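Endonuclease III (Geobacillus stearothermophilus, PDB 1ORN) is a DNA glycosylase of base excision repair that carries a [4Fe-4S] cluster and probably removes oxidised pyrimidines through a covalent intermediate with the DNA. Local coordinates at residues 40-45 with 91-96; 102-107 with 116-121; 106-111 with 127-132. One frame throughout, in Å; residues are numbered along the deposited sequence.

Interaction 1 (40-45 with 91-96); sequences VVLSAQ and RNIQKL. With nucleotides of chain B; nucleotides of chain A.
Leu42 and Ile93 cross at about a right angle, so that methyl CD2 of Leu42 meets methyl CD1 of Ile93 at 3.8 Å. The extended Ile93 chain makes this possible: CG1 lies beside the backbone N and anti to the carbonyl carbon (chi1 -70°), and CD1 is carried forward to the neighbouring helix. Val41 meets helix 86-103 differently. Its CG2 slides past Leu96 in the opposite direction, 4.1 Å from CD1 of that leucine, while its other branch, CG1, approaches CG1 of Ile93 only loosely. Beyond this seam, Leu42 also packs on Leu58 and Val41 on Val121, and Lys89 NZ donates to the carbonyl oxygens of Leu42 and Ala44 just ahead of Gln45.

From there the chain runs straight into the DNA. Gln45 N donates to OP2 of DG8 of chain B, and Gln45 O receives N1 of DG6 of chain A at 2.8 Å and N2 of the same guanine at 2.9 Å. The Gln45 side chain, bent at chi2 (-56°), folds over the DG8 base, and its NE2 donates almost straight to DG8 O4' (3.1 Å, 163°). Replaced by alanine, this glutamine would probably lose its cover over the face of the DG8 base and leave O4' without its NE2 donor. The chemistry is thus divided: directionless methyl contacts join the two helices, whereas directional bonds from one residue read the polar edge of a guanine, consistent with recognition of an estranged base.

Interaction 2 (102-107 with 116-121); sequences DKYNGE and MKLPGV. With NA (sodium ion), chain E; nucleotides of chain B.
The ring of Tyr104 meets Leu118 at its edge, where methyl CD2 sits near the ring plane, 4.1 Å from CE2. Over one face lies CB of the preceding Lys103, 4.0 Å above the plane and displaced toward the rim. At the far end of the ring the phenol crosses Lys117 at about a right angle, with OH resting 3.6 Å from CD of the lysine. Tyr104 CG stands beside its backbone N (chi1 -57°), a setting that directs the ring toward the 116-121 loop just as the chain leaves helix 86-103. The hydroxyl is hydrogen-bonded to OE1 of Glu114, which holds the polar end while the aliphatic part of Lys117 lies against it.

Behind these side chains the loop turns its backbone to the DNA. The carbonyl oxygens of Met116, Leu118 and Val121 bind the sodium ion, Leu118 O at 2.4 Å, and OP1 of DC10 of chain B with two waters brings the ligands to six. That same OP1 accepts a bond from Gly120 N at 2.9 Å, which ties the phosphate to the type II turn of residues 118-121 both directly and through the metal. The loop is the hairpin between helices 112-115 and 123-134 of the helix-hairpin-helix motif; Leu118 packs further on Met99 of helix 86-103 and Leu37 of helix 33-43, while Met116 and Val121 both lean on Ala126 of helix 123-134.

Interaction 3 (106-111 with 127-132); sequences GEVPRD and NVVVSV
Asp111, whose backbone C lies 4.2 Å from CG1 of Val130, uses its carboxylate oxygen OD2 to accept the backbone N of Glu114. This is an N-cap: the aspartate stands just before helix 112-115 and satisfies an amide of its first turn. The side chain sets off away from Val130, and CG anti to the backbone N (chi1 178°) places the carboxylate at the amide it caps.

The closest approach between loop and helix is made by Val130 CG1, which comes within 3.6 Å of the carbonyl oxygen of Arg110. Within the loop segment, Val130 thus touches main chain, and the long Arg110 side chain leads away from it. Two residues earlier in the loop, Val108 faces Val129, branch against branch, with the two CG1 methyls 4.3 Å apart. Since both valines are purely hydrocarbon, this contact fixes no direction and relies on shape.

Leu115 touches Val108, Val129 and Val130 alike, and Phe134, later in helix 123-134, packs on Val108 and Arg110. At the other end of the helical segment, Asn127 OD1 is hydrogen-bonded to Arg112 NH1, a second tie to the short capped helix. The capped entry into helix 112-115, packed on valines of helix 123-134, belongs to the helix-hairpin-helix motif of the HhH-GPD glycosylases, here on the side where the two helices lean together through Leu115.

Interaction 1 opens and closes before the other two, which start from one stretch and overlap; all three belong to the HhH-GPD glycosylase fold. Interaction 1 joins helices 33-43 and 86-103; interaction 2 starts near the end of helix 86-103, and interaction 3 begins in the same turn, sharing Gly106 and Glu107. Their centres lie 10 to 14 Å apart, interactions 2 and 3 being the nearest pair. Pro119 packs on Lys95 between interactions 1 and 2, Tyr104 on Pro109 between 2 and 3, and Val40 on Val128 between 1 and 3, which closes the circuit. The hairpin that holds sodium and a phosphate is therefore connected through packing to the loop after helix 33-43, where Gln45 meets the DNA.

Interaction 1 (40-45 with 91-96)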
loop_
_atom_site.group_PDB
_atom_site.type_symbol
_atom_site.label_atom_id
_atom_site.label_comp_id
_atom_site.label_asym_id
_atom_site.label_seq_id
_atom_site.Cartn_x
_atom_site.Cartn_y
_atom_site.Cartn_z
ATOM N N VAL C 40 6.728 -2.907 4.377
ATOM C CA VAL C 40 5.507 -2.128 4.234
ATOM C C VAL C 40 5.424 -1.057 5.320
ATOM O O VAL C 40 4.971 0.051 5.060
ATOM C CB VAL C 40 4.259 -3.039 4.270
ATOM C CG1 VAL C 40 2.984 -2.207 4.126
ATOM C CG2 VAL C 40 4.333 -4.036 3.113
ATOM N N VAL C 41 5.885 -1.383 6.521
ATOM C CA VAL C 41 5.871 -0.397 7.609
ATOM C C VAL C 41 6.765 0.780 7.203
ATOM O O VAL C 41 6.403 1.947 7.388
ATOM C CB VAL C 41 6.396 -1.004 8.936
ATOM C CG1 VAL C 41 6.707 0.108 9.950
ATOM C CG2 VAL C 41 5.334 -1.938 9.522
ATOM N N LEU C 42 7.924 0.465 6.634
ATOM C CA LEU C 42 8.864 1.497 6.194
ATOM C C LEU C 42 8.312 2.287 5.001
ATOM O O LEU C 42 8.645 3.463 4.816
ATOM C CB LEU C 42 10.213 0.861 5.807
ATOM C CG LEU C 42 11.064 0.217 6.911
ATOM C CD1 LEU C 42 12.330 -0.371 6.298
ATOM C CD2 LEU C 42 11.427 1.266 7.965
ATOM N N SER C 43 7.467 1.631 4.206
ATOM C CA SER C 43 6.859 2.208 3.006
ATOM C C SER C 43 5.915 3.390 3.222
ATOM O O SER C 43 5.646 4.150 2.290
ATOM C CB SER C 43 6.114 1.103 2.239
ATOM O OG SER C 43 5.454 1.608 1.093
ATOM N N ALA C 44 5.398 3.547 4.436
ATOM C CA ALA C 44 4.472 4.646 4.699
ATOM C C ALA C 44 5.119 6.004 4.422
ATOM O O ALA C 44 6.124 6.352 5.034
ATOM C CB ALA C 44 3.983 4.587 6.148
ATOM N N GLN C 45 4.531 6.767 3.502
ATOM C CA GLN C 45 5.049 8.095 3.154
ATOM C C GLN C 45 6.484 8.067 2.625
ATOM O O GLN C 45 7.261 8.995 2.877
ATOM C CB GLN C 45 4.980 9.025 4.372
ATOM C CG GLN C 45 3.622 9.059 5.049
ATOM C CD GLN C 45 2.502 9.431 4.104
ATOM O OE1 GLN C 45 2.554 10.463 3.427
ATOM N NE2 GLN C 45 1.464 8.591 4.055
ATOM N N ARG C 91 11.463 2.983 16.412
ATOM C CA ARG C 91 10.846 2.659 17.693
ATOM C C ARG C 91 9.692 1.682 17.501
ATOM O O ARG C 91 9.562 0.713 18.252
ATOM C CB ARG C 91 10.355 3.934 18.398
ATOM N N ASN C 92 8.859 1.925 16.490
ATOM C CA ASN C 92 7.730 1.037 16.209
ATOM C C ASN C 92 8.210 -0.366 15.824
ATOM O O ASN C 92 7.632 -1.364 16.253
ATOM C CB ASN C 92 6.868 1.608 15.077
ATOM C CG ASN C 92 5.992 2.764 15.528
ATOM O OD1 ASN C 92 5.500 3.543 14.703
ATOM N ND2 ASN C 92 5.774 2.872 16.834
ATOM N N ILE C 93 9.267 -0.444 15.024
ATOM C CA ILE C 93 9.786 -1.746 14.616
ATOM C C ILE C 93 10.263 -2.568 15.819
ATOM O O ILE C 93 9.954 -3.751 15.922
ATOM C CB ILE C 93 10.922 -1.584 13.576
ATOM C CG1 ILE C 93 10.319 -1.098 12.253
ATOM C CG2 ILE C 93 11.651 -2.910 13.355
ATOM C CD1 ILE C 93 11.344 -0.644 11.223
ATOM N N GLN C 94 10.993 -1.947 16.741
ATOM C CA GLN C 94 11.449 -2.696 17.907
ATOM C C GLN C 94 10.261 -3.172 18.747
ATOM O O GLN C 94 10.259 -4.297 19.239
ATOM C CB GLN C 94 12.398 -1.858 18.769
ATOM C CG GLN C 94 13.697 -1.484 18.061
ATOM C CD GLN C 94 14.808 -1.135 19.034
ATOM O OE1 GLN C 94 14.589 -0.410 20.004
ATOM N NE2 GLN C 94 16.007 -1.645 18.774
ATOM N N LYS C 95 9.250 -2.323 18.904
ATOM C CA LYS C 95 8.065 -2.695 19.681
ATOM C C LYS C 95 7.262 -3.773 18.954
ATOM O O LYS C 95 6.705 -4.682 19.574
ATOM C CB LYS C 95 7.185 -1.466 19.928
ATOM C CG LYS C 95 5.958 -1.743 20.792
ATOM N N LEU C 96 7.214 -3.671 17.630
ATOM C CA LEU C 96 6.495 -4.635 16.804
ATOM C C LEU C 96 7.148 -6.013 16.918
ATOM O O LEU C 96 6.462 -7.027 17.065
ATOM C CB LEU C 96 6.497 -4.143 15.347
ATOM C CG LEU C 96 5.954 -4.965 14.184
ATOM C CD1 LEU C 96 5.752 -4.025 12.987
ATOM C CD2 LEU C 96 6.913 -6.090 13.826
ATOM P P DG B 8 1.296 6.059 1.363
ATOM O OP1 DG B 8 0.015 6.719 1.014
ATOM O OP2 DG B 8 2.580 6.795 1.156
ATOM O "O5'" DG B 8 1.250 5.611 2.888
ATOM C "C5'" DG B 8 0.034 5.170 3.491
ATOM C "C4'" DG B 8 0.292 4.844 4.942
ATOM O "O4'" DG B 8 0.857 6.000 5.603
ATOM C "C3'" DG B 8 -0.897 4.405 5.791
ATOM O "O3'" DG B 8 -0.403 3.374 6.645
ATOM C "C2'" DG B 8 -1.270 5.668 6.556
ATOM C "C1'" DG B 8 0.067 6.377 6.723
ATOM N N9 DG B 8 0.004 7.835 6.728
ATOM C C8 DG B 8 -0.839 8.638 5.999
ATOM N N7 DG B 8 -0.607 9.914 6.171
ATOM C C5 DG B 8 0.445 9.954 7.077
ATOM C C6 DG B 8 1.143 11.066 7.637
ATOM O O6 DG B 8 0.982 12.270 7.413
ATOM N N1 DG B 8 2.125 10.655 8.532
ATOM C C2 DG B 8 2.411 9.346 8.842
ATOM N N2 DG B 8 3.390 9.151 9.737
ATOM N N3 DG B 8 1.781 8.303 8.313
ATOM C C4 DG B 8 0.818 8.680 7.447
ATOM P P DG A 6 10.834 11.419 12.930
ATOM O OP1 DG A 6 10.870 9.952 13.194
ATOM O OP2 DG A 6 11.492 12.354 13.879
ATOM O "O5'" DG A 6 11.431 11.667 11.476
ATOM C "C5'" DG A 6 11.889 12.956 11.059
ATOM C "C4'" DG A 6 12.407 12.870 9.642
ATOM O "O4'" DG A 6 11.341 12.455 8.753
ATOM C "C3'" DG A 6 12.981 14.146 9.025
ATOM O "O3'" DG A 6 14.022 13.745 8.130
ATOM C "C2'" DG A 6 11.827 14.657 8.180
ATOM C "C1'" DG A 6 11.288 13.341 7.647
ATOM N N9 DG A 6 9.920 13.353 7.140
ATOM C C8 DG A 6 8.889 14.163 7.547
ATOM N N7 DG A 6 7.770 13.926 6.914
ATOM C C5 DG A 6 8.083 12.898 6.034
ATOM C C6 DG A 6 7.269 12.215 5.095
ATOM O O6 DG A 6 6.072 12.386 4.849
ATOM N N1 DG A 6 7.989 11.242 4.403
ATOM C C2 DG A 6 9.324 10.960 4.596
ATOM N N2 DG A 6 9.850 9.987 3.820
ATOM N N3 DG A 6 10.089 11.585 5.475
ATOM C C4 DG A 6 9.408 12.537 6.156
ATOM P P DA B 6 1.856 10.960 -4.155
ATOM O OP1 DA B 6 1.267 10.327 -5.359
ATOM O OP2 DA B 6 0.985 11.308 -3.003
ATOM O "O5'" DA B 6 3.051 10.034 -3.648
ATOM C "C5'" DA B 6 4.064 9.612 -4.563
ATOM C "C4'" DA B 6 5.154 8.850 -3.845
ATOM O "O4'" DA B 6 5.904 9.734 -2.980
ATOM C "C3'" DA B 6 4.682 7.690 -2.966
ATOM O "O3'" DA B 6 5.601 6.608 -3.108
ATOM C "C2'" DA B 6 4.796 8.253 -1.559
ATOM C "C1'" DA B 6 6.013 9.155 -1.691
ATOM N N9 DA B 6 6.099 10.249 -0.725
ATOM C C8 DA B 6 5.082 11.043 -0.257
ATOM N N7 DA B 6 5.478 11.970 0.578
ATOM C C5 DA B 6 6.848 11.772 0.671
ATOM C C6 DA B 6 7.855 12.437 1.395
ATOM N N6 DA B 6 7.629 13.490 2.190
ATOM N N1 DA B 6 9.121 11.983 1.270
ATOM C C2 DA B 6 9.349 10.935 0.470
ATOM N N3 DA B 6 8.491 10.231 -0.262
ATOM C C4 DA B 6 7.242 10.706 -0.116
#

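Interaction 2 (102-107 with 116-121)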
loop_
_atom_site.group_PDB
_atom_site.type_symbol
_atom_site.label_atom_id
_atom_site.label_comp_id
_atom_site.label_asym_id
_atom_site.label_seq_id
_atom_site.Cartn_x
_atom_site.Cartn_y
_atom_site.Cartn_z
ATOM N N ASP C 102 6.273 -12.032 21.966
ATOM C CA ASP C 102 5.429 -12.196 23.142
ATOM C C ASP C 102 3.985 -12.608 22.902
ATOM O O ASP C 102 3.414 -13.363 23.692
ATOM C CB ASP C 102 5.447 -10.906 23.965
ATOM C CG ASP C 102 6.849 -10.496 24.365
ATOM O OD1 ASP C 102 7.599 -11.366 24.860
ATOM O OD2 ASP C 102 7.204 -9.307 24.193
ATOM N N LYS C 103 3.396 -12.133 21.810
ATOM C CA LYS C 103 2.003 -12.429 21.534
ATOM C C LYS C 103 1.685 -13.348 20.361
ATOM O O LYS C 103 0.647 -14.008 20.370
ATOM C CB LYS C 103 1.243 -11.111 21.345
ATOM C CG LYS C 103 1.378 -10.142 22.516
ATOM N N TYR C 104 2.553 -13.402 19.356
ATOM C CA TYR C 104 2.264 -14.222 18.182
ATOM C C TYR C 104 3.232 -15.361 17.853
ATOM O O TYR C 104 3.466 -15.674 16.683
ATOM C CB TYR C 104 2.097 -13.304 16.968
ATOM C CG TYR C 104 1.009 -12.272 17.170
ATOM C CD1 TYR C 104 -0.324 -12.654 17.303
ATOM C CD2 TYR C 104 1.318 -10.916 17.269
ATOM C CE1 TYR C 104 -1.329 -11.706 17.534
ATOM C CE2 TYR C 104 0.326 -9.964 17.498
ATOM C CZ TYR C 104 -0.991 -10.366 17.630
ATOM O OH TYR C 104 -1.966 -9.422 17.862
ATOM N N ASN C 105 3.783 -15.980 18.892
ATOM C CA ASN C 105 4.690 -17.108 18.731
ATOM C C ASN C 105 5.825 -16.823 17.749
ATOM O O ASN C 105 6.218 -17.687 16.964
ATOM C CB ASN C 105 3.885 -18.338 18.289
ATOM C CG ASN C 105 4.605 -19.642 18.573
ATOM O OD1 ASN C 105 5.241 -19.804 19.621
ATOM N ND2 ASN C 105 4.497 -20.591 17.646
ATOM N N GLY C 106 6.337 -15.596 17.801
ATOM C CA GLY C 106 7.439 -15.184 16.947
ATOM C C GLY C 106 7.198 -15.169 15.448
ATOM O O GLY C 106 8.148 -15.070 14.673
ATOM N N GLU C 107 5.941 -15.256 15.033
ATOM C CA GLU C 107 5.619 -15.261 13.611
ATOM C C GLU C 107 4.626 -14.163 13.248
ATOM O O GLU C 107 3.867 -13.693 14.091
ATOM C CB GLU C 107 5.049 -16.626 13.218
ATOM C CG GLU C 107 6.053 -17.770 13.354
ATOM C CD GLU C 107 5.404 -19.143 13.283
ATOM O OE1 GLU C 107 4.623 -19.390 12.338
ATOM O OE2 GLU C 107 5.684 -19.979 14.170
ATOM N N MET C 116 -3.018 -5.204 12.942
ATOM C CA MET C 116 -3.240 -3.818 13.321
ATOM C C MET C 116 -2.929 -3.518 14.780
ATOM O O MET C 116 -2.820 -2.355 15.173
ATOM C CB MET C 116 -4.671 -3.408 12.978
ATOM C CG MET C 116 -4.880 -3.210 11.484
ATOM S SD MET C 116 -6.572 -2.852 11.020
ATOM C CE MET C 116 -6.875 -1.351 11.985
ATOM N N LYS C 117 -2.762 -4.558 15.587
ATOM C CA LYS C 117 -2.428 -4.347 16.987
ATOM C C LYS C 117 -0.945 -4.007 17.137
ATOM O O LYS C 117 -0.509 -3.508 18.175
ATOM C CB LYS C 117 -2.784 -5.585 17.808
ATOM C CG LYS C 117 -4.276 -5.822 17.913
ATOM C CD LYS C 117 -4.577 -7.051 18.757
ATOM C CE LYS C 117 -6.076 -7.297 18.864
ATOM N NZ LYS C 117 -6.788 -6.113 19.419
ATOM N N LEU C 118 -0.171 -4.273 16.088
ATOM C CA LEU C 118 1.258 -3.976 16.098
ATOM C C LEU C 118 1.479 -2.478 15.900
ATOM O O LEU C 118 0.778 -1.834 15.117
ATOM C CB LEU C 118 1.960 -4.763 14.986
ATOM C CG LEU C 118 1.810 -6.284 15.087
ATOM C CD1 LEU C 118 2.285 -6.932 13.791
ATOM C CD2 LEU C 118 2.611 -6.803 16.272
ATOM N N PRO C 119 2.450 -1.897 16.621
ATOM C CA PRO C 119 2.746 -0.463 16.507
ATOM C C PRO C 119 3.319 -0.147 15.120
ATOM O O PRO C 119 4.222 -0.843 14.655
ATOM C CB PRO C 119 3.780 -0.229 17.613
ATOM C CG PRO C 119 3.553 -1.390 18.575
ATOM C CD PRO C 119 3.302 -2.532 17.639
ATOM N N GLY C 120 2.792 0.891 14.472
ATOM C CA GLY C 120 3.266 1.264 13.149
ATOM C C GLY C 120 2.445 0.643 12.031
ATOM O O GLY C 120 2.617 0.975 10.857
ATOM N N VAL C 121 1.555 -0.274 12.399
ATOM C CA VAL C 121 0.701 -0.951 11.433
ATOM C C VAL C 121 -0.758 -0.500 11.515
ATOM O O VAL C 121 -1.442 -0.744 12.512
ATOM C CB VAL C 121 0.719 -2.491 11.642
ATOM C CG1 VAL C 121 -0.143 -3.180 10.582
ATOM C CG2 VAL C 121 2.154 -3.016 11.613
HETATM NA NA NA E . -1.249 -0.572 14.967
ATOM P P DC B 10 -0.525 2.870 14.304
ATOM O OP1 DC B 10 0.035 1.648 14.934
ATOM O OP2 DC B 10 -1.979 2.958 14.023
ATOM O "O5'" DC B 10 -0.117 4.097 15.228
ATOM C "C5'" DC B 10 1.249 4.480 15.318
ATOM C "C4'" DC B 10 1.383 5.761 16.102
ATOM O "O4'" DC B 10 0.989 6.898 15.290
ATOM C "C3'" DC B 10 0.493 5.776 17.343
ATOM O "O3'" DC B 10 1.227 6.147 18.500
ATOM C "C2'" DC B 10 -0.573 6.810 17.029
ATOM C "C1'" DC B 10 0.111 7.732 16.037
ATOM N N1 DC B 10 -0.841 8.363 15.103
ATOM C C2 DC B 10 -0.720 9.730 14.824
ATOM O O2 DC B 10 0.210 10.369 15.341
ATOM N N3 DC B 10 -1.617 10.318 14.001
ATOM C C4 DC B 10 -2.600 9.595 13.460
ATOM N N4 DC B 10 -3.462 10.216 12.654
ATOM C C5 DC B 10 -2.741 8.201 13.718
ATOM C C6 DC B 10 -1.846 7.631 14.534
ATOM P P DT B 9 -1.361 2.686 7.732
ATOM O OP1 DT B 9 -0.990 1.254 7.776
ATOM O OP2 DT B 9 -2.772 3.087 7.511
ATOM O "O5'" DT B 9 -0.851 3.369 9.068
ATOM C "C5'" DT B 9 0.505 3.211 9.454
ATOM C "C4'" DT B 9 0.778 3.947 10.741
ATOM O "O4'" DT B 9 0.845 5.372 10.490
ATOM C "C3'" DT B 9 -0.277 3.734 11.829
ATOM O "O3'" DT B 9 0.346 3.167 12.982
ATOM C "C2'" DT B 9 -0.836 5.130 12.094
ATOM C "C1'" DT B 9 0.254 6.068 11.583
ATOM N N1 DT B 9 -0.229 7.378 11.081
ATOM C C2 DT B 9 0.424 8.534 11.495
ATOM O O2 DT B 9 1.364 8.525 12.266
ATOM N N3 DT B 9 -0.081 9.699 10.971
ATOM C C4 DT B 9 -1.152 9.829 10.105
ATOM O O4 DT B 9 -1.494 10.944 9.712
ATOM C C5 DT B 9 -1.795 8.584 9.729
ATOM C C7 DT B 9 -2.975 8.626 8.813
ATOM C C6 DT B 9 -1.301 7.443 10.226
HETATM O O HOH W 1 -1.226 -0.551 17.297
HETATM O O HOH W 2 -3.301 0.978 15.073
#

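Interaction 3 (106-111 with 127-132)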
loop_
_atom_site.group_PDB
_atom_site.type_symbol
_atom_site.label_atom_id
_atom_site.label_comp_id
_atom_site.label_asym_id
_atom_site.label_seq_id
_atom_site.Cartn_x
_atom_site.Cartn_y
_atom_site.Cartn_z
ATOM N N GLY C 106 6.337 -15.596 17.801
ATOM C CA GLY C 106 7.439 -15.184 16.947
ATOM C C GLY C 106 7.198 -15.169 15.448
ATOM O O GLY C 106 8.148 -15.070 14.673
ATOM N N GLU C 107 5.941 -15.256 15.033
ATOM C CA GLU C 107 5.619 -15.261 13.611
ATOM C C GLU C 107 4.626 -14.163 13.248
ATOM O O GLU C 107 3.867 -13.693 14.091
ATOM C CB GLU C 107 5.049 -16.626 13.218
ATOM C CG GLU C 107 6.053 -17.770 13.354
ATOM C CD GLU C 107 5.404 -19.143 13.283
ATOM O OE1 GLU C 107 4.623 -19.390 12.338
ATOM O OE2 GLU C 107 5.684 -19.979 14.170
ATOM N N VAL C 108 4.651 -13.740 11.988
ATOM C CA VAL C 108 3.727 -12.717 11.528
ATOM C C VAL C 108 2.322 -13.313 11.527
ATOM O O VAL C 108 2.075 -14.330 10.874
ATOM C CB VAL C 108 4.078 -12.266 10.098
ATOM C CG1 VAL C 108 3.029 -11.298 9.578
ATOM C CG2 VAL C 108 5.456 -11.627 10.085
ATOM N N PRO C 109 1.384 -12.701 12.271
ATOM C CA PRO C 109 0.022 -13.235 12.295
ATOM C C PRO C 109 -0.641 -13.041 10.935
ATOM O O PRO C 109 -0.355 -12.074 10.230
ATOM C CB PRO C 109 -0.647 -12.427 13.409
ATOM C CG PRO C 109 0.060 -11.113 13.340
ATOM C CD PRO C 109 1.507 -11.527 13.157
ATOM N N ARG C 110 -1.516 -13.972 10.563
ATOM C CA ARG C 110 -2.193 -13.906 9.274
ATOM C C ARG C 110 -3.523 -13.167 9.318
ATOM O O ARG C 110 -4.179 -12.990 8.292
ATOM C CB ARG C 110 -2.392 -15.324 8.728
ATOM C CG ARG C 110 -1.078 -16.072 8.556
ATOM C CD ARG C 110 -1.234 -17.392 7.809
ATOM N NE ARG C 110 0.070 -18.004 7.557
ATOM C CZ ARG C 110 0.258 -19.102 6.833
ATOM N NH1 ARG C 110 -0.774 -19.725 6.280
ATOM N NH2 ARG C 110 1.485 -19.578 6.657
ATOM N N ASP C 111 -3.913 -12.726 10.508
ATOM C CA ASP C 111 -5.167 -11.999 10.676
ATOM C C ASP C 111 -4.942 -10.492 10.555
ATOM O O ASP C 111 -4.051 -9.936 11.191
ATOM C CB ASP C 111 -5.773 -12.318 12.038
ATOM C CG ASP C 111 -7.052 -11.562 12.287
ATOM O OD1 ASP C 111 -8.055 -11.858 11.606
ATOM O OD2 ASP C 111 -7.050 -10.664 13.155
ATOM N N ASN C 127 -3.601 -4.663 5.420
ATOM C CA ASN C 127 -4.202 -5.178 4.192
ATOM C C ASN C 127 -3.159 -5.609 3.166
ATOM O O ASN C 127 -3.336 -6.626 2.491
ATOM C CB ASN C 127 -5.145 -4.149 3.567
ATOM C CG ASN C 127 -6.507 -4.117 4.257
ATOM O OD1 ASN C 127 -6.819 -4.987 5.069
ATOM N ND2 ASN C 127 -7.322 -3.123 3.927
ATOM N N VAL C 128 -2.087 -4.836 3.022
ATOM C CA VAL C 128 -1.047 -5.217 2.067
ATOM C C VAL C 128 -0.438 -6.544 2.483
ATOM O O VAL C 128 -0.272 -7.448 1.659
ATOM C CB VAL C 128 0.083 -4.167 1.985
ATOM C CG1 VAL C 128 1.259 -4.729 1.191
ATOM C CG2 VAL C 128 -0.436 -2.906 1.332
ATOM N N VAL C 129 -0.113 -6.670 3.764
ATOM C CA VAL C 129 0.495 -7.890 4.262
ATOM C C VAL C 129 -0.383 -9.134 4.094
ATOM O O VAL C 129 0.084 -10.145 3.559
ATOM C CB VAL C 129 0.908 -7.732 5.749
ATOM C CG1 VAL C 129 1.442 -9.062 6.305
ATOM C CG2 VAL C 129 1.982 -6.658 5.855
ATOM N N VAL C 130 -1.644 -9.081 4.521
ATOM C CA VAL C 130 -2.479 -10.274 4.385
ATOM C C VAL C 130 -2.727 -10.643 2.928
ATOM O O VAL C 130 -2.837 -11.824 2.588
ATOM C CB VAL C 130 -3.843 -10.127 5.115
ATOM C CG1 VAL C 130 -3.601 -9.840 6.584
ATOM C CG2 VAL C 130 -4.686 -9.037 4.475
ATOM N N SER C 131 -2.786 -9.632 2.069
ATOM C CA SER C 131 -3.034 -9.844 0.651
ATOM C C SER C 131 -1.834 -10.415 -0.085
ATOM O O SER C 131 -1.935 -11.441 -0.762
ATOM C CB SER C 131 -3.438 -8.525 -0.006
ATOM O OG SER C 131 -3.580 -8.683 -1.408
ATOM N N VAL C 132 -0.698 -9.745 0.047
ATOM C CA VAL C 132 0.511 -10.170 -0.642
ATOM C C VAL C 132 1.150 -11.417 -0.042
ATOM O O VAL C 132 1.501 -12.350 -0.766
ATOM C CB VAL C 132 1.505 -8.995 -0.688
ATOM C CG1 VAL C 132 2.752 -9.407 -1.467
ATOM C CG2 VAL C 132 0.784 -7.896 -1.444
#